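Long-range contacts in protein synthesis inhibitor I (Hordeum vulgare, PDB 4FBC), which inhibits protein synthesis as a member of the plant ribosome-inactivating protein family, and here holds adenosine monophosphate in a pocket: residues A[178-182]-A[252-257]; A[216-221]-A[237-243]. The protein carries 3 engineered substitutions. One frame throughout, in Å; residues are numbered along the deposited sequence.

Contact 1. Residues A[178-182]-A[252-257]; sequences TRFQT and ANTLGI. With AMP (adenosine monophosphate), chain E.
Helix 248-254 is still intact at Ala252, whose O lies 3.1 Å from Gln181 NE2. Asn253 follows: its O sits 3.3 Å from Gln181 CB, and a water donates to Asn253 OD1 at 3.1 Å and weakly to Gln181 OE1 at 3.3 Å. Thr254 O receives the backbone N of Gln181 (2.8 Å) and lies 3.4 Å from Phe180 CA, a CA-H...O contact near the edge of the Phe180 ring. Leu255 leaves the helix in an extended conformation (-79/121) and makes a single bridge with Phe180, itself extended at -130/127; their CA atoms are 4.8 Å apart. Phe180, the one non-helical residue here, separates helix 157-179 from helix 181-190, for which it is the N-cap residue. Leu255 O accepts Gln181 NE2 at 3.3 Å, with Gln181 reaching across in an m, t rotamer. At Gly256, CA is 4.2 Å from Phe180 CA and N donates to Arg179 O at 2.7 Å; an ideal CB would fall 2.4 Å from Thr178 O, a clash. Ile257 N shares the Arg179 O acceptor at 3.2 Å, and Ile257 CG2 packs 4.1 Å from Thr178 CG2. With its carbonyl held by both amides, Arg179 (m, t, t) extends its side chain the other way into the ligand pocket, where NH1 donates to AMP N3 at 3.2 Å; NH1 also pairs with Glu176 and NH2 bonds to Asn86 O.

Contact 2. Residues A[216-221]-A[237-243]; sequences DLSAAL and FAPIEKM
This is a hydrophobic contact, partly buried, between a helix and the loop that follows it in the chain: residues 237-243, on the way to helix 248-254, return to cover one side of helix 214-225. The helical segment 216-221 is regular, with Ala220 N bonded to Asp216 O (3.0 Å) and Leu221 N to Leu217 O (3.1 Å). Opposite it, 237-240 is extended, then 241-243 closes into a 3-10 turn in which Met243 N reaches Ile240 O at 3.0 Å. Nearest CA pairs are Ala220 with Phe237 (6.5 Å) and Leu217 with Ile240 (7.8 Å), so as the loop advances, its contacts step back along the helix. Phe237, chi1 t, swings its ring in: CE1 is 3.5 Å from Ala220 CB, while Leu217 CD1 (4.0 Å from CZ) and Leu221 N (3.8 Å from CE1) meet the ring edge. The short Ala220 side chain, pointing toward the loop, allows this closeness. Helix-surface packing at positions i, i+1, i+4 and i+5 is thus used, through Asp216, Leu217, Ala220 and Leu221. Ile240, m and t, sends CD1 to within 4.1 Å of Asp216 O, 4.1 Å of Leu217 CD1 and 4.2 Å of Ala220 CB. Met243, extended beyond chi1 m, places SD 3.9 Å from Leu217 CB; the Met243 side chain also touches Ala209 of helix 205-211. A water bridges the two backbones, donating to Ala220 O (2.8 Å) and accepting from Ala238 N (3.0 Å).

Along the chain the order is 178-182, 216-221, 237-243, 252-257, so both segments of contact 2 fall between those of contact 1. Their centres are about 12 Å apart, and the two touch directly: Leu217 CD2 lies 3.8 Å from both Leu255 CD2 and Thr254 CG2, and Leu255 CD1 lies 3.8 Å from Leu221 CD2. Helix 214-225 thus packs against the end of helix 248-254 as well as against the loop joining them. Contact 1 supplies Arg179 to the AMP pocket; Trp214, at the start of helix 214-225, also lines it and makes a cation-pi interaction with Arg179, while contact 2 lies farther from the chain's centre.

Contact 1. Residues A[178-182]-A[252-257]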
# COMPACT_ATOMS: atom_id res chain seq x y z
N THR A 178 -4.41 -0.31 2.21
CA THR A 178 -4.96 0.44 1.08
C THR A 178 -5.36 -0.50 -0.06
O THR A 178 -6.46 -0.39 -0.64
CB THR A 178 -3.94 1.50 0.59
OG1 THR A 178 -3.71 2.47 1.63
CG2 THR A 178 -4.44 2.21 -0.65
N ARG A 179 -4.49 -1.46 -0.38
CA ARG A 179 -4.76 -2.39 -1.48
C ARG A 179 -5.94 -3.32 -1.24
O ARG A 179 -6.64 -3.68 -2.19
CB ARG A 179 -3.53 -3.23 -1.75
CG ARG A 179 -2.41 -2.47 -2.45
CD ARG A 179 -1.12 -3.26 -2.36
NE ARG A 179 -0.02 -2.61 -3.09
CZ ARG A 179 1.26 -2.73 -2.76
NH1 ARG A 179 1.61 -3.47 -1.71
NH2 ARG A 179 2.19 -2.13 -3.48
N PHE A 180 -6.16 -3.73 0.00
CA PHE A 180 -7.12 -4.80 0.31
C PHE A 180 -8.09 -4.44 1.41
O PHE A 180 -7.68 -4.05 2.51
CB PHE A 180 -6.38 -6.07 0.74
CG PHE A 180 -5.49 -6.62 -0.32
CD1 PHE A 180 -6.03 -7.31 -1.40
CD2 PHE A 180 -4.12 -6.44 -0.25
CE1 PHE A 180 -5.20 -7.81 -2.40
CE2 PHE A 180 -3.29 -6.93 -1.24
CZ PHE A 180 -3.84 -7.62 -2.30
N GLN A 181 -9.38 -4.58 1.12
CA GLN A 181 -10.43 -4.36 2.13
C GLN A 181 -10.35 -5.40 3.24
O GLN A 181 -10.78 -5.15 4.37
CB GLN A 181 -11.82 -4.41 1.48
CG GLN A 181 -12.02 -3.41 0.34
CD GLN A 181 -13.49 -3.18 0.05
OE1 GLN A 181 -14.21 -2.62 0.88
NE2 GLN A 181 -13.94 -3.61 -1.12
N THR A 182 -9.83 -6.57 2.91
CA THR A 182 -9.65 -7.62 3.92
C THR A 182 -8.63 -7.16 4.96
O THR A 182 -8.88 -7.22 6.17
CB THR A 182 -9.17 -8.92 3.28
OG1 THR A 182 -8.14 -8.60 2.34
CG2 THR A 182 -10.32 -9.64 2.57
N ALA A 252 -14.43 -8.33 -5.58
CA ALA A 252 -14.80 -6.92 -5.38
C ALA A 252 -14.80 -6.56 -3.89
O ALA A 252 -14.30 -5.51 -3.50
CB ALA A 252 -16.16 -6.60 -6.01
N ASN A 253 -15.35 -7.44 -3.06
CA ASN A 253 -15.30 -7.22 -1.61
C ASN A 253 -13.89 -7.28 -1.04
O ASN A 253 -13.63 -6.74 0.03
CB ASN A 253 -16.20 -8.22 -0.89
CG ASN A 253 -17.66 -7.85 -0.96
OD1 ASN A 253 -18.02 -6.69 -0.73
ND2 ASN A 253 -18.50 -8.81 -1.29
N THR A 254 -12.97 -7.93 -1.76
CA THR A 254 -11.61 -8.11 -1.28
C THR A 254 -10.67 -6.97 -1.69
O THR A 254 -9.84 -6.52 -0.89
CB THR A 254 -11.02 -9.46 -1.74
OG1 THR A 254 -11.85 -10.51 -1.22
CG2 THR A 254 -9.58 -9.64 -1.24
N LEU A 255 -10.82 -6.49 -2.92
CA LEU A 255 -9.92 -5.48 -3.47
C LEU A 255 -10.26 -4.07 -2.95
O LEU A 255 -11.38 -3.59 -3.13
CB LEU A 255 -9.96 -5.51 -5.01
CG LEU A 255 -9.22 -6.70 -5.64
CD1 LEU A 255 -9.75 -6.98 -7.04
CD2 LEU A 255 -7.72 -6.45 -5.67
N GLY A 256 -9.30 -3.43 -2.30
CA GLY A 256 -9.43 -2.04 -1.90
C GLY A 256 -9.24 -1.12 -3.10
O GLY A 256 -10.06 -0.24 -3.36
N ILE A 257 -8.14 -1.32 -3.83
CA ILE A 257 -7.91 -0.62 -5.10
C ILE A 257 -7.09 -1.54 -5.98
O ILE A 257 -6.19 -2.21 -5.48
CB ILE A 257 -7.24 0.78 -4.90
CG1 ILE A 257 -7.06 1.50 -6.25
CG2 ILE A 257 -5.91 0.67 -4.11
CD1 ILE A 257 -6.69 3.01 -6.09
P AMP E . 7.82 -7.14 -7.65
O1P AMP E . 9.04 -7.42 -6.78
O2P AMP E . 7.43 -8.16 -8.69
O3P AMP E . 7.98 -5.78 -8.31
O5' AMP E . 6.57 -6.81 -6.71
C5' AMP E . 5.60 -7.79 -6.41
C4' AMP E . 4.60 -7.28 -5.40
O4' AMP E . 5.26 -7.09 -4.12
C3' AMP E . 3.98 -5.93 -5.71
O3' AMP E . 2.89 -6.01 -6.62
C2' AMP E . 3.59 -5.41 -4.33
O2' AMP E . 2.36 -6.00 -3.90
C1' AMP E . 4.73 -5.96 -3.47
N9 AMP E . 5.82 -4.98 -3.27
C8 AMP E . 7.08 -5.08 -3.75
N7 AMP E . 7.85 -4.02 -3.38
C5 AMP E . 7.08 -3.21 -2.62
C6 AMP E . 7.26 -1.92 -1.90
N6 AMP E . 8.46 -1.28 -1.91
N1 AMP E . 6.19 -1.42 -1.22
C2 AMP E . 5.00 -2.06 -1.21
N3 AMP E . 4.76 -3.23 -1.83
C4 AMP E . 5.75 -3.85 -2.54
O HOH W 1 -16.63 -4.86 1.39

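Contact 2. Residues A[216-221]-A[237-243]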
# COMPACT_ATOMS: atom_id res chain seq x y z
N ASP A 216 -2.24 -10.53 -9.57
CA ASP A 216 -3.06 -11.66 -10.00
C ASP A 216 -4.55 -11.44 -9.72
O ASP A 216 -5.39 -11.73 -10.55
CB ASP A 216 -2.61 -12.95 -9.29
CG ASP A 216 -1.31 -13.50 -9.81
OD1 ASP A 216 -0.90 -13.13 -10.94
OD2 ASP A 216 -0.69 -14.31 -9.09
N LEU A 217 -4.86 -10.93 -8.53
CA LEU A 217 -6.26 -10.73 -8.16
C LEU A 217 -6.84 -9.57 -8.96
O LEU A 217 -7.98 -9.63 -9.42
CB LEU A 217 -6.41 -10.49 -6.65
CG LEU A 217 -7.85 -10.35 -6.13
CD1 LEU A 217 -8.71 -11.58 -6.46
CD2 LEU A 217 -7.86 -10.09 -4.62
N SER A 218 -6.06 -8.50 -9.12
CA SER A 218 -6.49 -7.35 -9.90
C SER A 218 -6.79 -7.77 -11.34
O SER A 218 -7.85 -7.46 -11.88
CB SER A 218 -5.42 -6.25 -9.89
OG SER A 218 -5.23 -5.74 -8.59
N ALA A 219 -5.86 -8.50 -11.94
CA ALA A 219 -6.06 -8.98 -13.31
C ALA A 219 -7.27 -9.91 -13.43
O ALA A 219 -8.03 -9.81 -14.38
CB ALA A 219 -4.80 -9.66 -13.83
N ALA A 220 -7.44 -10.82 -12.47
CA ALA A 220 -8.60 -11.72 -12.50
C ALA A 220 -9.95 -11.00 -12.52
O ALA A 220 -10.88 -11.42 -13.21
CB ALA A 220 -8.54 -12.71 -11.32
N LEU A 221 -10.07 -9.92 -11.75
CA LEU A 221 -11.32 -9.16 -11.79
C LEU A 221 -11.45 -8.34 -13.08
O LEU A 221 -12.52 -8.31 -13.68
CB LEU A 221 -11.45 -8.26 -10.55
CG LEU A 221 -12.84 -7.65 -10.41
CD1 LEU A 221 -13.91 -8.74 -10.26
CD2 LEU A 221 -12.86 -6.72 -9.20
N PHE A 237 -15.31 -15.24 -13.67
CA PHE A 237 -14.17 -15.10 -12.78
C PHE A 237 -13.46 -16.44 -12.56
O PHE A 237 -14.11 -17.45 -12.29
CB PHE A 237 -14.61 -14.52 -11.43
CG PHE A 237 -13.48 -14.19 -10.50
CD1 PHE A 237 -12.79 -12.99 -10.62
CD2 PHE A 237 -13.09 -15.09 -9.51
CE1 PHE A 237 -11.73 -12.69 -9.77
CE2 PHE A 237 -12.03 -14.79 -8.65
CZ PHE A 237 -11.35 -13.59 -8.78
N ALA A 238 -12.14 -16.44 -12.69
CA ALA A 238 -11.36 -17.64 -12.41
C ALA A 238 -10.94 -17.66 -10.95
O ALA A 238 -10.13 -16.84 -10.52
CB ALA A 238 -10.13 -17.69 -13.32
N PRO A 239 -11.48 -18.63 -10.17
CA PRO A 239 -11.23 -18.67 -8.73
C PRO A 239 -9.76 -18.68 -8.35
O PRO A 239 -8.91 -19.23 -9.06
CB PRO A 239 -11.86 -20.01 -8.30
CG PRO A 239 -12.88 -20.30 -9.34
CD PRO A 239 -12.34 -19.73 -10.63
N ILE A 240 -9.46 -18.06 -7.21
CA ILE A 240 -8.12 -18.14 -6.64
C ILE A 240 -8.32 -18.69 -5.23
O ILE A 240 -8.49 -17.95 -4.26
CB ILE A 240 -7.43 -16.75 -6.63
CG1 ILE A 240 -7.43 -16.13 -8.03
CG2 ILE A 240 -6.00 -16.87 -6.13
CD1 ILE A 240 -6.78 -14.75 -8.09
N GLU A 241 -8.32 -20.02 -5.14
CA GLU A 241 -8.70 -20.71 -3.92
C GLU A 241 -7.82 -20.34 -2.73
O GLU A 241 -8.30 -20.26 -1.59
CB GLU A 241 -8.64 -22.22 -4.15
CG GLU A 241 -9.68 -22.98 -3.37
CD GLU A 241 -11.08 -22.47 -3.67
OE1 GLU A 241 -11.44 -22.36 -4.87
OE2 GLU A 241 -11.81 -22.17 -2.70
N LYS A 242 -6.55 -20.11 -3.00
CA LYS A 242 -5.58 -19.81 -1.96
C LYS A 242 -5.89 -18.47 -1.27
O LYS A 242 -5.52 -18.26 -0.11
CB LYS A 242 -4.18 -19.78 -2.57
CG LYS A 242 -3.06 -20.09 -1.60
CD LYS A 242 -1.71 -19.99 -2.30
CE LYS A 242 -0.58 -19.79 -1.30
NZ LYS A 242 0.76 -19.74 -1.96
N MET A 243 -6.54 -17.57 -2.00
CA MET A 243 -6.95 -16.28 -1.46
C MET A 243 -8.34 -16.31 -0.83
O MET A 243 -8.79 -15.31 -0.24
CB MET A 243 -6.96 -15.23 -2.56
CG MET A 243 -5.61 -14.95 -3.14
SD MET A 243 -5.79 -13.65 -4.38
CE MET A 243 -4.10 -13.50 -4.96
O HOH W 2 -10.80 -14.05 -14.02